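Local coordinates for protein anophensin (Anopheles stephensi, PDB 6XMB) that binds host factor XII and high molecular weight kininogen and blocks activation of the kallikrein-kinin system, and weakly inhibits the alternative pathway of complement, at the interface of chains A and B. Numbering follows the deposited sequence. Chains: chain A/B, Anophensin.

Contact 1: the interface of chains A and B. Residues chain A 29, 70, 73-74; chain B 22, 25, 77, 90.
A:Leu29 lays its two methyls against the stem of B:Lys25, and the two side chains lie across one another at a slant. CD2 of A:Leu29 touches CB of B:Lys25 at 3.9 Å and packs equally closely on CD further along, while CD1 turns to the lysine's backbone carbonyl carbon C at 3.8 Å. On the flank, CD1 of the B:Phe22 ring meets the same leucine CD2 at 4.1 Å. This is a patch of a two-fold interface between copies of the protein, where helix 5-49 of chain B meets helices 6-49 and 59-80 of chain A; the structure alone does not show whether the pairing is biological. Beyond the apolar centre the lysine bends at chi3 and at chi4 (-64°), and A:Glu73 bends at chi2 (-86°), the two passing in opposite directions. Carboxylate oxygen OE2 of A:Glu73 lies 3.4 Å from CE of B:Lys25 and 3.6 Å from the amine nitrogen NZ, a long salt bridge better read as charge attraction than as a tight bond. NZ also sits 2.9 Å above the plane of the B:Tyr90 ring, displaced toward its rim, which would probably favour a charged lysine. Further out, OD1 of A:Asn70 approaches CE2 of B:Tyr90 only loosely, and OG of A:Ser74 stands 4.2 Å from the phenol OH. That serine OG donates instead to the backbone O of A:Asn70 at 2.9 Å, with an angle of 146° at the carbonyl oxygen.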
# COMPACT_ATOMS: atom_id res chain seq x y z
N LEU A 29 -1.70 -0.02 5.55
CA LEU A 29 -0.90 -1.23 5.70
C LEU A 29 -0.82 -1.65 7.14
O LEU A 29 -0.86 -2.85 7.45
CB LEU A 29 0.51 -1.00 5.18
CG LEU A 29 0.72 -1.25 3.70
CD1 LEU A 29 2.17 -0.94 3.33
CD2 LEU A 29 0.36 -2.69 3.42
N ASN A 70 -4.55 -13.34 1.46
CA ASN A 70 -4.22 -12.46 0.34
C ASN A 70 -5.46 -11.86 -0.29
O ASN A 70 -5.48 -10.68 -0.66
CB ASN A 70 -3.43 -13.23 -0.72
CG ASN A 70 -1.99 -13.40 -0.35
OD1 ASN A 70 -1.35 -12.46 0.13
ND2 ASN A 70 -1.46 -14.60 -0.56
N GLU A 73 -7.05 -9.21 1.99
CA GLU A 73 -6.27 -7.97 2.03
C GLU A 73 -6.40 -7.19 0.73
O GLU A 73 -6.49 -5.95 0.76
CB GLU A 73 -4.80 -8.29 2.32
CG GLU A 73 -3.91 -7.08 2.60
CD GLU A 73 -3.32 -6.43 1.34
OE1 GLU A 73 -3.30 -5.18 1.28
OE2 GLU A 73 -2.86 -7.15 0.44
N SER A 74 -6.41 -7.88 -0.43
CA SER A 74 -6.62 -7.21 -1.71
C SER A 74 -7.98 -6.52 -1.73
O SER A 74 -8.10 -5.37 -2.16
CB SER A 74 -6.53 -8.21 -2.88
OG SER A 74 -5.28 -8.89 -2.91
N PHE B 22 4.09 -7.86 4.55
CA PHE B 22 3.68 -6.50 4.86
C PHE B 22 4.87 -5.56 4.82
O PHE B 22 4.72 -4.40 4.44
CB PHE B 22 3.00 -6.47 6.23
CG PHE B 22 1.57 -6.94 6.20
CD1 PHE B 22 0.61 -6.22 5.51
CD2 PHE B 22 1.20 -8.09 6.85
CE1 PHE B 22 -0.72 -6.66 5.47
CE2 PHE B 22 -0.10 -8.52 6.83
CZ PHE B 22 -1.06 -7.81 6.12
N LYS B 25 5.53 -4.83 1.19
CA LYS B 25 4.60 -3.80 0.74
C LYS B 25 4.98 -2.41 1.28
O LYS B 25 4.75 -1.41 0.60
CB LYS B 25 3.16 -4.14 1.16
CG LYS B 25 2.59 -5.49 0.65
CD LYS B 25 1.04 -5.48 0.79
CE LYS B 25 0.42 -6.82 1.16
NZ LYS B 25 0.63 -7.82 0.11
N TYR B 77 1.76 -0.16 -8.26
CA TYR B 77 1.41 -1.19 -7.29
C TYR B 77 0.80 -2.41 -7.98
O TYR B 77 1.12 -3.55 -7.63
CB TYR B 77 0.45 -0.62 -6.23
CG TYR B 77 0.15 -1.64 -5.15
CD1 TYR B 77 1.10 -1.94 -4.17
CD2 TYR B 77 -1.06 -2.33 -5.12
CE1 TYR B 77 0.85 -2.89 -3.19
CE2 TYR B 77 -1.32 -3.29 -4.14
CZ TYR B 77 -0.36 -3.56 -3.19
OH TYR B 77 -0.60 -4.50 -2.22
N TYR B 90 4.73 -10.28 -4.71
CA TYR B 90 5.22 -8.99 -4.19
C TYR B 90 6.74 -9.00 -4.10
O TYR B 90 7.32 -8.42 -3.19
CB TYR B 90 4.61 -8.66 -2.83
CG TYR B 90 3.10 -8.66 -2.79
CD1 TYR B 90 2.36 -7.58 -3.25
CD2 TYR B 90 2.40 -9.76 -2.28
CE1 TYR B 90 0.97 -7.60 -3.21
CE2 TYR B 90 1.02 -9.78 -2.24
CZ TYR B 90 0.30 -8.70 -2.72
OH TYR B 90 -1.07 -8.72 -2.68

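Contact 2: the interface of chains A and B. Residues chain A 29, 32-33, 36, 73, 102; chain B 18, 22.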
# COMPACT_ATOMS: atom_id res chain seq x y z
N LEU A 29 -1.70 -0.02 5.55
CA LEU A 29 -0.90 -1.23 5.70
C LEU A 29 -0.82 -1.65 7.14
O LEU A 29 -0.86 -2.85 7.45
CB LEU A 29 0.51 -1.00 5.18
CG LEU A 29 0.72 -1.25 3.70
CD1 LEU A 29 2.17 -0.94 3.33
CD2 LEU A 29 0.36 -2.69 3.42
N ALA A 32 -3.97 -3.26 8.24
CA ALA A 32 -4.12 -4.59 7.66
C ALA A 32 -3.23 -5.60 8.36
O ALA A 32 -3.65 -6.72 8.64
CB ALA A 32 -3.80 -4.56 6.15
N LYS A 33 -2.00 -5.19 8.71
CA LYS A 33 -1.09 -6.10 9.40
C LYS A 33 -1.61 -6.45 10.79
O LYS A 33 -1.58 -7.61 11.20
CB LYS A 33 0.31 -5.50 9.51
CG LYS A 33 1.24 -6.37 10.34
CD LYS A 33 2.53 -5.66 10.77
CE LYS A 33 3.42 -5.38 9.56
NZ LYS A 33 4.85 -5.82 9.71
N VAL A 36 -4.44 -8.89 10.81
CA VAL A 36 -4.02 -10.28 10.73
C VAL A 36 -3.57 -10.78 12.09
O VAL A 36 -3.98 -11.85 12.55
CB VAL A 36 -2.93 -10.44 9.65
CG1 VAL A 36 -2.21 -11.77 9.75
CG2 VAL A 36 -3.58 -10.31 8.29
N GLU A 73 -7.05 -9.21 1.99
CA GLU A 73 -6.27 -7.97 2.03
C GLU A 73 -6.40 -7.19 0.73
O GLU A 73 -6.49 -5.95 0.76
CB GLU A 73 -4.80 -8.29 2.32
CG GLU A 73 -3.91 -7.08 2.60
CD GLU A 73 -3.32 -6.43 1.34
OE1 GLU A 73 -3.30 -5.18 1.28
OE2 GLU A 73 -2.86 -7.15 0.44
N TYR A 102 -13.22 -6.54 6.33
CA TYR A 102 -11.95 -7.26 6.33
C TYR A 102 -11.70 -7.97 7.65
O TYR A 102 -11.25 -9.13 7.67
CB TYR A 102 -10.82 -6.28 6.02
CG TYR A 102 -9.39 -6.75 6.25
CD1 TYR A 102 -8.75 -7.63 5.35
CD2 TYR A 102 -8.64 -6.26 7.34
CE1 TYR A 102 -7.43 -8.03 5.54
CE2 TYR A 102 -7.33 -6.65 7.54
CZ TYR A 102 -6.71 -7.52 6.64
OH TYR A 102 -5.39 -7.91 6.84
N ILE B 18 3.87 -13.75 6.39
CA ILE B 18 2.86 -12.73 6.14
C ILE B 18 3.34 -11.38 6.68
O ILE B 18 3.15 -10.34 6.05
CB ILE B 18 1.52 -13.15 6.76
CG1 ILE B 18 0.92 -14.30 5.95
CG2 ILE B 18 0.58 -11.99 6.84
CD1 ILE B 18 -0.34 -14.89 6.60
N PHE B 22 4.09 -7.86 4.55
CA PHE B 22 3.68 -6.50 4.86
C PHE B 22 4.87 -5.56 4.82
O PHE B 22 4.72 -4.40 4.44
CB PHE B 22 3.00 -6.47 6.23
CG PHE B 22 1.57 -6.94 6.20
CD1 PHE B 22 0.61 -6.22 5.51
CD2 PHE B 22 1.20 -8.09 6.85
CE1 PHE B 22 -0.72 -6.66 5.47
CE2 PHE B 22 -0.10 -8.52 6.83
CZ PHE B 22 -1.06 -7.81 6.12
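B:Phe22 presents one ring face to the backbone of A:Lys33: CA of the lysine stands 3.7 Å from the ring centroid, a CH-pi contact displaced toward the rim. The lysine side chain then runs past the phenylalanine in the opposite direction. With CG anti to the backbone N (chi1 175°), its CB and CG follow the CG-CD2 side of the ring, and the bends at chi3 and chi4 bring CE back to 3.5 Å from CB of B:Phe22. The stem of the lysine thus packs through its carbons, and NZ makes no polar bond to chain B here. At the far end of the ring, CE1 meets the methyl CB of A:Ala32 at 3.8 Å, and CZ lies 3.8 Å from the backbone O of the same alanine. A:Val36 splits its branches: CG2 comes near CZ and CE2 of B:Phe22, 4.2 Å from each, whereas CG1, anti to the backbone N (chi1 166°), reaches CG2 of B:Ile18 at 4.0 Å. Behind this shell, A:Tyr102 of helix 92-116 donates its phenol OH to the carbonyl O of A:Ala32 at 2.8 Å. The phenol comes in well off the carbonyl axis, at 118°, and tilted out of the carbonyl plane. This bond ties helix 6-49 to helix 92-116 and probably helps to hold the surface on which B:Phe22 packs; in the deposited pair this ring, burying 106 Å², is a main point of attachment, whether or not the pairing is biological.

The C-alpha centres of contact 1 and contact 2 lie about 7 Å apart, and the two share A:Leu29, A:Glu73 and B:Phe22, which makes them neighbouring parts of one continuous surface. Both draw on the long first helix of each chain. Contact 1 extends toward helix 59-80 of both chains and the B:Tyr90 loop, adding charge at its rim; contact 2 is largely apolar and is backed by helix 92-116. Two-fold symmetry repeats both with the chains exchanged. The pairing may or may not persist in saliva, and any bearing on inhibition of host proteins would need separate evidence.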